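Putative sulfatase yidJ (Bacteroides fragilis, PDB 2QZU) probably hydrolyses sulfate esters as a metal-dependent member of the sulfatase family, though its natural substrate is not established. Local coordinates at residues P141-Y146 with P189-Y194; T145-G150 with G173-H178; A137-Y142 with W154-P159; P181-T186 with Y194-W199. All blocks are in the same frame, centred on the assembly; numbering follows the deposited sequence.

Contact 1 (P141-Y146 with P189-Y194); sequences PYVDTY and PRDSFY
Arg190 grips the carbonyl oxygen of Pro141 with both terminal nitrogens of its guanidinium. NH1 lies 2.8 Å from Pro141 O, nearly in line with the C=O bond, while NH2, 3.0 Å from the same Pro141 O, approaches from above the carbonyl plane. The acceptor sits close to the guanidinium plane, so the fork is flat on the arginine side. The arm reaches this far because its chain is extended from CG to NE, with CG anti to the backbone N (chi1 -176°). With NE in a salt bridge to Glu156, the guanidinium is held from two sides, which limits its rotation.

One water adds a second polar link, accepting from Asp144 N at 2.8 Å and donating to Asp191 OD1. The Asp144 carboxylate itself pairs with Arg149.

Apolar contacts run from Val143 to Phe193. Val143 CG1 covers the centre of one guanidinium face and also touches Arg190 CG at 3.7 Å. The Phe193 ring points its CZ at Asp144 O, 3.5 Å away and near the ring plane, and Thr145 CG2 packs obliquely against Phe193 CE2 at 3.8 Å.

Asp144 centres an inverse gamma turn. Arg190 and Asp191 are the central residues of a type I beta turn, Pro189 to Ser192, in the connection of the hairpin 182-195. An arginine from a beta turn thus binds a backbone carbonyl of the neighbouring loop, within the sulfatase family region.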
# COMPACT_ATOMS: atom_id res chain seq x y z
N PRO A 141 18.53 -18.89 0.07
CA PRO A 141 17.31 -18.34 -0.53
C PRO A 141 16.42 -17.75 0.57
O PRO A 141 16.20 -18.38 1.60
CB PRO A 141 16.67 -19.56 -1.20
CG PRO A 141 17.08 -20.68 -0.29
CD PRO A 141 18.53 -20.37 -0.01
N TYR A 142 15.92 -16.54 0.34
CA TYR A 142 15.09 -15.86 1.33
C TYR A 142 13.75 -16.56 1.58
O TYR A 142 13.18 -17.16 0.68
CB TYR A 142 14.82 -14.42 0.87
CG TYR A 142 16.07 -13.62 0.57
CD1 TYR A 142 17.07 -13.47 1.52
CD2 TYR A 142 16.25 -13.02 -0.68
CE1 TYR A 142 18.23 -12.74 1.25
CE2 TYR A 142 17.40 -12.28 -0.97
CZ TYR A 142 18.38 -12.15 0.00
OH TYR A 142 19.53 -11.43 -0.26
N VAL A 143 13.27 -16.48 2.82
CA VAL A 143 11.99 -17.10 3.15
C VAL A 143 10.92 -16.41 2.32
O VAL A 143 11.03 -15.22 1.99
CB VAL A 143 11.65 -16.99 4.66
CG1 VAL A 143 12.67 -17.78 5.48
CG2 VAL A 143 11.63 -15.54 5.09
N ASP A 144 9.87 -17.16 1.99
CA ASP A 144 8.80 -16.67 1.12
C ASP A 144 7.72 -15.72 1.66
O ASP A 144 6.55 -16.08 1.71
CB ASP A 144 8.13 -17.88 0.46
CG ASP A 144 7.20 -17.49 -0.68
OD1 ASP A 144 7.56 -16.58 -1.45
OD2 ASP A 144 6.13 -18.12 -0.81
N THR A 145 8.12 -14.51 2.04
CA THR A 145 7.16 -13.49 2.49
C THR A 145 7.30 -12.31 1.53
O THR A 145 8.35 -12.15 0.89
CB THR A 145 7.39 -13.03 3.95
OG1 THR A 145 8.75 -12.62 4.12
CG2 THR A 145 7.04 -14.15 4.92
N TYR A 146 6.26 -11.50 1.42
CA TYR A 146 6.26 -10.38 0.47
C TYR A 146 7.44 -9.42 0.55
O TYR A 146 7.91 -8.93 -0.49
CB TYR A 146 4.96 -9.57 0.59
CG TYR A 146 4.98 -8.56 1.71
CD1 TYR A 146 4.70 -8.93 3.02
CD2 TYR A 146 5.36 -7.24 1.47
CE1 TYR A 146 4.82 -8.03 4.06
CE2 TYR A 146 5.48 -6.32 2.50
CZ TYR A 146 5.21 -6.73 3.80
OH TYR A 146 5.38 -5.87 4.85
N PRO A 189 10.37 -25.29 11.28
CA PRO A 189 11.62 -25.08 10.55
C PRO A 189 11.54 -23.75 9.77
O PRO A 189 10.47 -23.15 9.66
CB PRO A 189 11.71 -26.31 9.64
CG PRO A 189 10.29 -26.69 9.43
CD PRO A 189 9.69 -26.51 10.80
N ARG A 190 12.67 -23.33 9.23
CA ARG A 190 12.78 -22.07 8.49
C ARG A 190 11.69 -21.76 7.47
O ARG A 190 11.21 -20.63 7.39
CB ARG A 190 14.15 -21.98 7.82
CG ARG A 190 14.43 -20.67 7.09
CD ARG A 190 15.91 -20.55 6.74
NE ARG A 190 16.25 -19.24 6.18
CZ ARG A 190 16.31 -18.97 4.88
NH1 ARG A 190 16.06 -19.91 3.98
NH2 ARG A 190 16.64 -17.75 4.48
N ASP A 191 11.29 -22.75 6.67
CA ASP A 191 10.28 -22.51 5.65
C ASP A 191 8.86 -22.92 6.06
O ASP A 191 7.97 -23.02 5.21
CB ASP A 191 10.67 -23.22 4.35
CG ASP A 191 11.99 -22.70 3.79
OD1 ASP A 191 12.09 -21.48 3.53
OD2 ASP A 191 12.93 -23.51 3.61
N SER A 192 8.65 -23.13 7.35
CA SER A 192 7.34 -23.53 7.85
C SER A 192 6.63 -22.52 8.74
O SER A 192 6.01 -22.89 9.74
CB SER A 192 7.46 -24.87 8.58
OG SER A 192 7.77 -25.91 7.67
N PHE A 193 6.74 -21.24 8.39
CA PHE A 193 6.06 -20.20 9.14
C PHE A 193 4.59 -20.32 8.75
O PHE A 193 4.26 -20.99 7.77
CB PHE A 193 6.58 -18.81 8.77
CG PHE A 193 6.68 -18.56 7.29
CD1 PHE A 193 7.81 -18.95 6.57
CD2 PHE A 193 5.63 -17.96 6.60
CE1 PHE A 193 7.90 -18.74 5.20
CE2 PHE A 193 5.70 -17.74 5.23
CZ PHE A 193 6.84 -18.13 4.53
N TYR A 194 3.70 -19.70 9.52
CA TYR A 194 2.27 -19.75 9.23
C TYR A 194 1.65 -18.36 9.29
O TYR A 194 2.18 -17.47 9.95
CB TYR A 194 1.55 -20.66 10.22
CG TYR A 194 1.69 -20.23 11.67
CD1 TYR A 194 2.78 -20.64 12.43
CD2 TYR A 194 0.73 -19.40 12.27
CE1 TYR A 194 2.92 -20.24 13.75
CE2 TYR A 194 0.86 -19.00 13.60
CZ TYR A 194 1.96 -19.42 14.33
OH TYR A 194 2.11 -19.05 15.64
O HOH W 1 9.89 -19.88 2.57

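Contact 2 (T145-G150 with G173-H178); sequences TYNNRG and GTYDYH
An edge-to-face tyrosine pair, accompanied by two hydrogen bonds, forms this buried contact between the long loop that follows strand 126-130 and the segment that leaves edge strand 168-172 of the main sheet. Tyr146 turns its edge to the face of Tyr175, offset from the centre, with ring planes at 72° and centroids 5.0 Å apart. CE1 of Tyr146 comes within 3.4 Å of Tyr175 CD1. The hydroxyl at the far end of the Tyr175 ring bonds to the backbone O of Lys180.

Beyond the pair, Tyr146 OH accepts the backbone N-H of Asp176 at 2.9 Å, close to the plane of the Tyr146 ring. Nearby, Asn147 ND2 reaches Thr174 O at 2.8 Å, from above the carbonyl plane but within its own amide plane. Thr145 OG1 donates to Asn147 OD1 at 2.9 Å. Gln25 of the second subunit packs on Tyr146.

The Tyr146 hydroxyl is thus tied to the main chain of the opposing segment by accepting from Asp176 N. The Asn147 amide accepts from Thr145 OG1 through OD1 and donates to Thr174 O through ND2, so that its flip is defined.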
# COMPACT_ATOMS: atom_id res chain seq x y z
N THR A 145 8.12 -14.51 2.04
CA THR A 145 7.16 -13.49 2.49
C THR A 145 7.30 -12.31 1.53
O THR A 145 8.35 -12.15 0.89
CB THR A 145 7.39 -13.03 3.95
OG1 THR A 145 8.75 -12.62 4.12
CG2 THR A 145 7.04 -14.15 4.92
N TYR A 146 6.26 -11.50 1.42
CA TYR A 146 6.26 -10.38 0.47
C TYR A 146 7.44 -9.42 0.55
O TYR A 146 7.91 -8.93 -0.49
CB TYR A 146 4.96 -9.57 0.59
CG TYR A 146 4.98 -8.56 1.71
CD1 TYR A 146 4.70 -8.93 3.02
CD2 TYR A 146 5.36 -7.24 1.47
CE1 TYR A 146 4.82 -8.03 4.06
CE2 TYR A 146 5.48 -6.32 2.50
CZ TYR A 146 5.21 -6.73 3.80
OH TYR A 146 5.38 -5.87 4.85
N ASN A 147 7.93 -9.13 1.75
CA ASN A 147 9.04 -8.20 1.91
C ASN A 147 10.42 -8.79 1.62
O ASN A 147 11.44 -8.19 1.95
CB ASN A 147 9.01 -7.55 3.30
CG ASN A 147 8.96 -8.57 4.44
OD1 ASN A 147 8.65 -9.75 4.24
ND2 ASN A 147 9.25 -8.10 5.65
N ASN A 148 10.43 -9.96 0.99
CA ASN A 148 11.68 -10.62 0.63
C ASN A 148 11.75 -10.77 -0.89
O ASN A 148 12.69 -11.37 -1.42
CB ASN A 148 11.79 -11.98 1.30
CG ASN A 148 12.26 -11.88 2.74
OD1 ASN A 148 12.47 -10.78 3.26
ND2 ASN A 148 12.45 -13.02 3.38
N ARG A 149 10.76 -10.23 -1.57
CA ARG A 149 10.71 -10.26 -3.03
C ARG A 149 11.35 -8.97 -3.53
O ARG A 149 11.14 -7.90 -2.94
CB ARG A 149 9.26 -10.33 -3.53
CG ARG A 149 8.50 -11.60 -3.17
CD ARG A 149 9.15 -12.84 -3.77
NE ARG A 149 8.38 -14.05 -3.47
CZ ARG A 149 7.42 -14.54 -4.25
NH1 ARG A 149 7.09 -13.93 -5.38
NH2 ARG A 149 6.77 -15.64 -3.90
N GLY A 150 12.11 -9.05 -4.61
CA GLY A 150 12.74 -7.86 -5.14
C GLY A 150 14.23 -7.78 -4.87
O GLY A 150 14.88 -8.78 -4.56
N GLY A 173 10.87 -11.96 11.78
CA GLY A 173 11.91 -10.95 11.62
C GLY A 173 11.22 -9.60 11.55
O GLY A 173 11.25 -8.82 12.50
N THR A 174 10.62 -9.32 10.40
CA THR A 174 9.84 -8.10 10.21
C THR A 174 8.84 -8.41 9.10
O THR A 174 9.12 -9.20 8.20
CB THR A 174 10.71 -6.85 9.90
OG1 THR A 174 9.91 -5.67 10.08
CG2 THR A 174 11.25 -6.89 8.48
N TYR A 175 7.66 -7.80 9.19
CA TYR A 175 6.57 -8.04 8.24
C TYR A 175 5.50 -7.03 8.64
O TYR A 175 5.11 -6.99 9.81
CB TYR A 175 6.05 -9.47 8.44
CG TYR A 175 4.87 -9.87 7.59
CD1 TYR A 175 5.05 -10.51 6.36
CD2 TYR A 175 3.57 -9.67 8.04
CE1 TYR A 175 3.95 -10.95 5.61
CE2 TYR A 175 2.48 -10.09 7.31
CZ TYR A 175 2.67 -10.73 6.10
OH TYR A 175 1.57 -11.19 5.41
N ASP A 176 5.00 -6.25 7.68
CA ASP A 176 4.07 -5.18 8.01
C ASP A 176 2.63 -5.21 7.55
O ASP A 176 1.93 -4.20 7.66
CB ASP A 176 4.70 -3.85 7.60
CG ASP A 176 6.14 -3.72 8.08
OD1 ASP A 176 6.45 -4.22 9.18
OD2 ASP A 176 6.97 -3.11 7.37
N TYR A 177 2.16 -6.35 7.03
CA TYR A 177 0.76 -6.45 6.62
C TYR A 177 0.05 -6.98 7.88
O TYR A 177 -0.16 -8.18 8.03
CB TYR A 177 0.61 -7.44 5.46
CG TYR A 177 -0.80 -7.49 4.92
CD1 TYR A 177 -1.31 -6.44 4.16
CD2 TYR A 177 -1.64 -8.56 5.23
CE1 TYR A 177 -2.63 -6.45 3.72
CE2 TYR A 177 -2.96 -8.58 4.80
CZ TYR A 177 -3.45 -7.53 4.05
OH TYR A 177 -4.77 -7.54 3.65
N HIS A 178 -0.30 -6.05 8.77
CA HIS A 178 -0.92 -6.36 10.06
C HIS A 178 -2.19 -7.21 10.06
O HIS A 178 -2.47 -7.90 11.04
CB HIS A 178 -1.21 -5.06 10.81
CG HIS A 178 -0.04 -4.14 10.90
ND1 HIS A 178 -0.15 -2.78 10.71
CD2 HIS A 178 1.26 -4.38 11.17
CE1 HIS A 178 1.04 -2.22 10.86
NE2 HIS A 178 1.91 -3.17 11.14
O HOH W 2 7.28 -4.30 4.72

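Contact 3 (A137-Y142 with W154-P159); sequences APYKPY and WNEWCP
Glu156 reaches across to Pro138 and Tyr139 and carries most of this contact. Its OE1 accepts the backbone N-H of Tyr139 at 3.1 Å, on the anti side of the carboxylate and 29° out of its plane. The aliphatic part of the same side chain packs on the backbone of 137-138: CB is 3.6 Å from Pro138 CA, and CG is 3.5 Å from Ala137 O. Farther out, Tyr139 brings CD2 to 3.6 Å from Glu156 OE1. The two side chains cross at about a right angle; their planes are 7° apart, but OE1 approaches the ring obliquely. At the other end Pro138 CG rests on the backbone of Trp154, 3.7 Å from its C atom.

What positions the carboxylate lies partly within its own segment. The chain leaves with CG anti to the backbone N and then bends at chi2 (54°), and OE2 takes the N-H of Trp157 at 2.8 Å from above the carboxylate plane. In the next shell Arg190, the salt-bridge partner of Glu156, also makes a cation-pi contact with Tyr139.

Two backbone N-H groups and one guanidinium thus converge on a single buried carboxylate. Such surroundings would be expected to favour its ionised form and to offset the cost of burying the charge.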
# COMPACT_ATOMS: atom_id res chain seq x y z
N ALA A 137 20.06 -11.19 10.11
CA ALA A 137 20.35 -10.82 8.72
C ALA A 137 19.80 -11.87 7.76
O ALA A 137 20.07 -13.06 7.89
CB ALA A 137 21.87 -10.68 8.53
N PRO A 138 18.99 -11.44 6.77
CA PRO A 138 18.45 -12.42 5.83
C PRO A 138 19.55 -13.01 4.94
O PRO A 138 20.56 -12.36 4.69
CB PRO A 138 17.44 -11.60 5.01
CG PRO A 138 17.08 -10.45 5.93
CD PRO A 138 18.42 -10.10 6.54
N TYR A 139 19.35 -14.24 4.48
CA TYR A 139 20.32 -14.88 3.60
C TYR A 139 19.57 -15.72 2.55
O TYR A 139 18.45 -16.16 2.79
CB TYR A 139 21.30 -15.75 4.41
CG TYR A 139 20.71 -17.02 4.98
CD1 TYR A 139 20.58 -18.16 4.18
CD2 TYR A 139 20.30 -17.09 6.31
CE1 TYR A 139 20.05 -19.33 4.69
CE2 TYR A 139 19.77 -18.27 6.83
CZ TYR A 139 19.65 -19.38 6.01
OH TYR A 139 19.12 -20.55 6.51
N LYS A 140 20.19 -15.92 1.39
CA LYS A 140 19.56 -16.67 0.30
C LYS A 140 19.60 -18.19 0.48
O LYS A 140 20.58 -18.73 0.98
CB LYS A 140 20.21 -16.30 -1.03
CG LYS A 140 20.06 -14.85 -1.43
CD LYS A 140 20.64 -14.60 -2.82
CE LYS A 140 20.43 -13.17 -3.27
NZ LYS A 140 20.94 -12.95 -4.65
N PRO A 141 18.53 -18.89 0.07
CA PRO A 141 17.31 -18.34 -0.53
C PRO A 141 16.42 -17.75 0.57
O PRO A 141 16.20 -18.38 1.60
CB PRO A 141 16.67 -19.56 -1.20
CG PRO A 141 17.08 -20.68 -0.29
CD PRO A 141 18.53 -20.37 -0.01
N TYR A 142 15.92 -16.54 0.34
CA TYR A 142 15.09 -15.86 1.33
C TYR A 142 13.75 -16.56 1.58
O TYR A 142 13.18 -17.16 0.68
CB TYR A 142 14.82 -14.42 0.87
CG TYR A 142 16.07 -13.62 0.57
CD1 TYR A 142 17.07 -13.47 1.52
CD2 TYR A 142 16.25 -13.02 -0.68
CE1 TYR A 142 18.23 -12.74 1.25
CE2 TYR A 142 17.40 -12.28 -0.97
CZ TYR A 142 18.38 -12.15 0.00
OH TYR A 142 19.53 -11.43 -0.26
N TRP A 154 14.04 -8.40 3.76
CA TRP A 154 14.03 -7.90 5.13
C TRP A 154 13.70 -8.90 6.23
O TRP A 154 14.05 -8.69 7.39
CB TRP A 154 13.03 -6.74 5.25
CG TRP A 154 13.44 -5.49 4.56
CD1 TRP A 154 13.56 -5.29 3.22
CD2 TRP A 154 13.84 -4.27 5.19
NE1 TRP A 154 14.01 -4.02 2.97
CE2 TRP A 154 14.19 -3.36 4.16
CE3 TRP A 154 13.93 -3.84 6.52
CZ2 TRP A 154 14.62 -2.06 4.42
CZ3 TRP A 154 14.36 -2.54 6.78
CH2 TRP A 154 14.71 -1.67 5.73
N ASN A 155 13.03 -9.99 5.87
CA ASN A 155 12.60 -10.96 6.85
C ASN A 155 13.44 -12.23 6.87
O ASN A 155 13.81 -12.76 5.83
CB ASN A 155 11.12 -11.26 6.59
CG ASN A 155 10.50 -12.18 7.63
OD1 ASN A 155 10.70 -12.01 8.83
ND2 ASN A 155 9.73 -13.14 7.16
N GLU A 156 13.75 -12.70 8.07
CA GLU A 156 14.55 -13.90 8.24
C GLU A 156 14.13 -14.67 9.50
O GLU A 156 13.59 -14.09 10.44
CB GLU A 156 16.04 -13.53 8.30
CG GLU A 156 16.99 -14.71 8.44
CD GLU A 156 16.79 -15.76 7.35
OE1 GLU A 156 17.07 -15.47 6.17
OE2 GLU A 156 16.34 -16.88 7.68
N TRP A 157 14.38 -15.97 9.49
CA TRP A 157 14.05 -16.85 10.61
C TRP A 157 15.12 -16.73 11.69
O TRP A 157 16.28 -16.44 11.39
CB TRP A 157 14.00 -18.30 10.09
CG TRP A 157 13.70 -19.36 11.12
CD1 TRP A 157 12.61 -19.45 11.93
CD2 TRP A 157 14.48 -20.54 11.38
NE1 TRP A 157 12.65 -20.60 12.68
CE2 TRP A 157 13.79 -21.29 12.36
CE3 TRP A 157 15.69 -21.04 10.88
CZ2 TRP A 157 14.27 -22.51 12.85
CZ3 TRP A 157 16.18 -22.25 11.37
CH2 TRP A 157 15.46 -22.97 12.34
N CYS A 158 14.73 -16.96 12.94
CA CYS A 158 15.69 -16.92 14.04
C CYS A 158 15.79 -18.35 14.54
O CYS A 158 14.89 -18.84 15.22
CB CYS A 158 15.21 -16.02 15.18
SG CYS A 158 16.42 -15.87 16.53
N PRO A 159 16.88 -19.05 14.19
CA PRO A 159 17.05 -20.44 14.65
C PRO A 159 17.19 -20.47 16.17
O PRO A 159 17.57 -19.47 16.78
CB PRO A 159 18.32 -20.88 13.92
CG PRO A 159 19.11 -19.61 13.81
CD PRO A 159 18.05 -18.60 13.43

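Contact 4 (P181-T186 with Y194-W199)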
# COMPACT_ATOMS: atom_id res chain seq x y z
N PRO A 181 -0.69 -11.31 9.60
CA PRO A 181 0.70 -11.50 10.03
C PRO A 181 1.15 -12.95 9.95
O PRO A 181 0.33 -13.85 9.84
CB PRO A 181 0.68 -10.99 11.46
CG PRO A 181 -0.67 -11.44 11.94
CD PRO A 181 -1.57 -11.07 10.76
N MSE A 182 2.46 -13.16 9.96
CA MSE A 182 3.00 -14.51 9.94
C MSE A 182 3.94 -14.69 11.12
O MSE A 182 4.47 -13.71 11.67
CB MSE A 182 3.72 -14.81 8.61
CG MSE A 182 4.61 -13.72 8.08
SE MSE A 182 6.29 -13.62 8.99
CE MSE A 182 7.22 -12.41 7.83
N TYR A 183 4.13 -15.94 11.53
CA TYR A 183 4.96 -16.26 12.67
C TYR A 183 5.58 -17.63 12.53
O TYR A 183 5.17 -18.45 11.70
CB TYR A 183 4.11 -16.31 13.95
CG TYR A 183 3.34 -15.05 14.26
CD1 TYR A 183 3.91 -14.04 15.04
CD2 TYR A 183 2.07 -14.85 13.74
CE1 TYR A 183 3.22 -12.86 15.29
CE2 TYR A 183 1.37 -13.67 13.98
CZ TYR A 183 1.95 -12.68 14.76
OH TYR A 183 1.27 -11.50 14.97
N TRP A 184 6.60 -17.87 13.35
CA TRP A 184 7.26 -19.16 13.44
C TRP A 184 7.02 -19.53 14.90
O TRP A 184 7.27 -18.71 15.78
CB TRP A 184 8.76 -19.05 13.23
CG TRP A 184 9.22 -19.05 11.81
CD1 TRP A 184 9.42 -20.13 11.00
CD2 TRP A 184 9.63 -17.90 11.06
NE1 TRP A 184 9.93 -19.73 9.79
CE2 TRP A 184 10.07 -18.36 9.80
CE3 TRP A 184 9.67 -16.53 11.34
CZ2 TRP A 184 10.55 -17.50 8.82
CZ3 TRP A 184 10.14 -15.67 10.36
CH2 TRP A 184 10.58 -16.16 9.11
N ASN A 185 6.52 -20.74 15.14
CA ASN A 185 6.33 -21.19 16.51
C ASN A 185 7.69 -21.74 16.95
O ASN A 185 8.64 -21.71 16.18
CB ASN A 185 5.24 -22.27 16.57
CG ASN A 185 5.49 -23.39 15.59
OD1 ASN A 185 6.51 -24.08 15.66
ND2 ASN A 185 4.56 -23.59 14.66
N THR A 186 7.77 -22.26 18.17
CA THR A 186 9.04 -22.75 18.70
C THR A 186 9.79 -23.81 17.89
O THR A 186 11.00 -23.72 17.73
CB THR A 186 8.87 -23.27 20.15
OG1 THR A 186 8.29 -22.23 20.96
CG2 THR A 186 10.22 -23.67 20.74
N TYR A 194 3.70 -19.70 9.52
CA TYR A 194 2.27 -19.75 9.23
C TYR A 194 1.65 -18.36 9.29
O TYR A 194 2.18 -17.47 9.95
CB TYR A 194 1.55 -20.66 10.22
CG TYR A 194 1.69 -20.23 11.67
CD1 TYR A 194 2.78 -20.64 12.43
CD2 TYR A 194 0.73 -19.40 12.27
CE1 TYR A 194 2.92 -20.24 13.75
CE2 TYR A 194 0.86 -19.00 13.60
CZ TYR A 194 1.96 -19.42 14.33
OH TYR A 194 2.11 -19.05 15.64
N TYR A 195 0.54 -18.20 8.60
CA TYR A 195 -0.18 -16.93 8.58
C TYR A 195 -1.40 -17.04 9.50
O TYR A 195 -1.94 -18.13 9.69
CB TYR A 195 -0.65 -16.60 7.17
CG TYR A 195 0.45 -16.18 6.22
CD1 TYR A 195 0.98 -14.88 6.27
CD2 TYR A 195 0.97 -17.07 5.28
CE1 TYR A 195 1.99 -14.49 5.40
CE2 TYR A 195 1.99 -16.69 4.41
CZ TYR A 195 2.49 -15.40 4.47
OH TYR A 195 3.50 -15.03 3.62
N VAL A 196 -1.81 -15.91 10.06
CA VAL A 196 -2.97 -15.84 10.94
C VAL A 196 -3.95 -14.80 10.38
O VAL A 196 -3.54 -13.70 10.01
CB VAL A 196 -2.56 -15.42 12.37
CG1 VAL A 196 -3.79 -15.34 13.26
CG2 VAL A 196 -1.55 -16.42 12.94
N ASN A 197 -5.23 -15.15 10.32
CA ASN A 197 -6.25 -14.24 9.82
C ASN A 197 -6.84 -13.44 10.98
O ASN A 197 -8.01 -13.57 11.31
CB ASN A 197 -7.35 -15.02 9.09
CG ASN A 197 -6.88 -15.59 7.76
OD1 ASN A 197 -7.52 -16.48 7.19
ND2 ASN A 197 -5.77 -15.07 7.24
N GLN A 198 -5.99 -12.63 11.60
CA GLN A 198 -6.37 -11.81 12.73
C GLN A 198 -5.36 -10.67 12.83
O GLN A 198 -4.21 -10.83 12.41
CB GLN A 198 -6.35 -12.66 14.01
CG GLN A 198 -6.61 -11.90 15.30
CD GLN A 198 -6.91 -12.83 16.46
OE1 GLN A 198 -6.25 -13.86 16.65
NE2 GLN A 198 -7.91 -12.48 17.26
N TRP A 199 -5.78 -9.53 13.37
CA TRP A 199 -4.88 -8.39 13.49
C TRP A 199 -3.72 -8.78 14.41
O TRP A 199 -3.93 -9.37 15.47
CB TRP A 199 -5.64 -7.18 14.05
CG TRP A 199 -4.90 -5.86 13.90
CD1 TRP A 199 -4.26 -5.39 12.79
CD2 TRP A 199 -4.77 -4.84 14.90
NE1 TRP A 199 -3.74 -4.14 13.03
CE2 TRP A 199 -4.04 -3.77 14.32
CE3 TRP A 199 -5.20 -4.72 16.23
CZ2 TRP A 199 -3.73 -2.60 15.02
CZ3 TRP A 199 -4.89 -3.55 16.93
CH2 TRP A 199 -4.17 -2.50 16.32
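Tyr194 and Tyr183 face each other as the hydrogen-bonded pair of a short antiparallel hairpin, with Tyr194 N to Tyr183 O and Tyr183 N to Tyr194 O both at 2.9 Å. From CB of Tyr194 the first torsion puts CG between the backbone N and the carbonyl carbon (chi1 59°). CG and CD1 pass close to Tyr183 O, CD1 at 3.3 Å. CE1 meets Asn185 ND2 at 3.8 Å, the amide being turned 21° from the ring plane. CZ lies 3.8 Å from Tyr183 CB, which makes an off-centre CH-pi contact with the ring. The tip, OH, touches Tyr183 CB as well and bonds to Tyr203 OH.

On the other face, that of Met182 and Tyr195, the selenomethionine CB packs 3.6 Å from Tyr195 CD1. Beyond the bridges, Val196 N donates to Pro181 O at 3.0 Å, and Val196 CG2 meets Tyr183 CD2.

The hairpin packs against edge strand 168-172 of the main sheet through Met182, Tyr183, Trp184 and Tyr194. Val196 and Gln198 touch Tyr203 of helix 200-213, which Trp199 precedes as N-cap residue.

Contacts 1 and 3, whose centres are about 8 Å apart, share Pro141 and Tyr142 and are joined by the Arg190-Glu156 salt bridge, NE to OE2 2.8 Å. Contacts 1 and 2 overlap at Thr145 and Tyr146 and are tied again by the salt bridge from Asp144 OD1 to Arg149 NH2. Asn148 OD1 in contact 2 accepts the backbone N-H groups of Trp154 and Asn155 in contact 3. Contact 4 holds the hairpin whose connection supplies Arg190, and Trp184 NE1 bonds to Arg190 O at 2.9 Å. Together the four join the loop between strands 126-130 and 168-172 to the segments following it, as structural packing within the sulfatase family region.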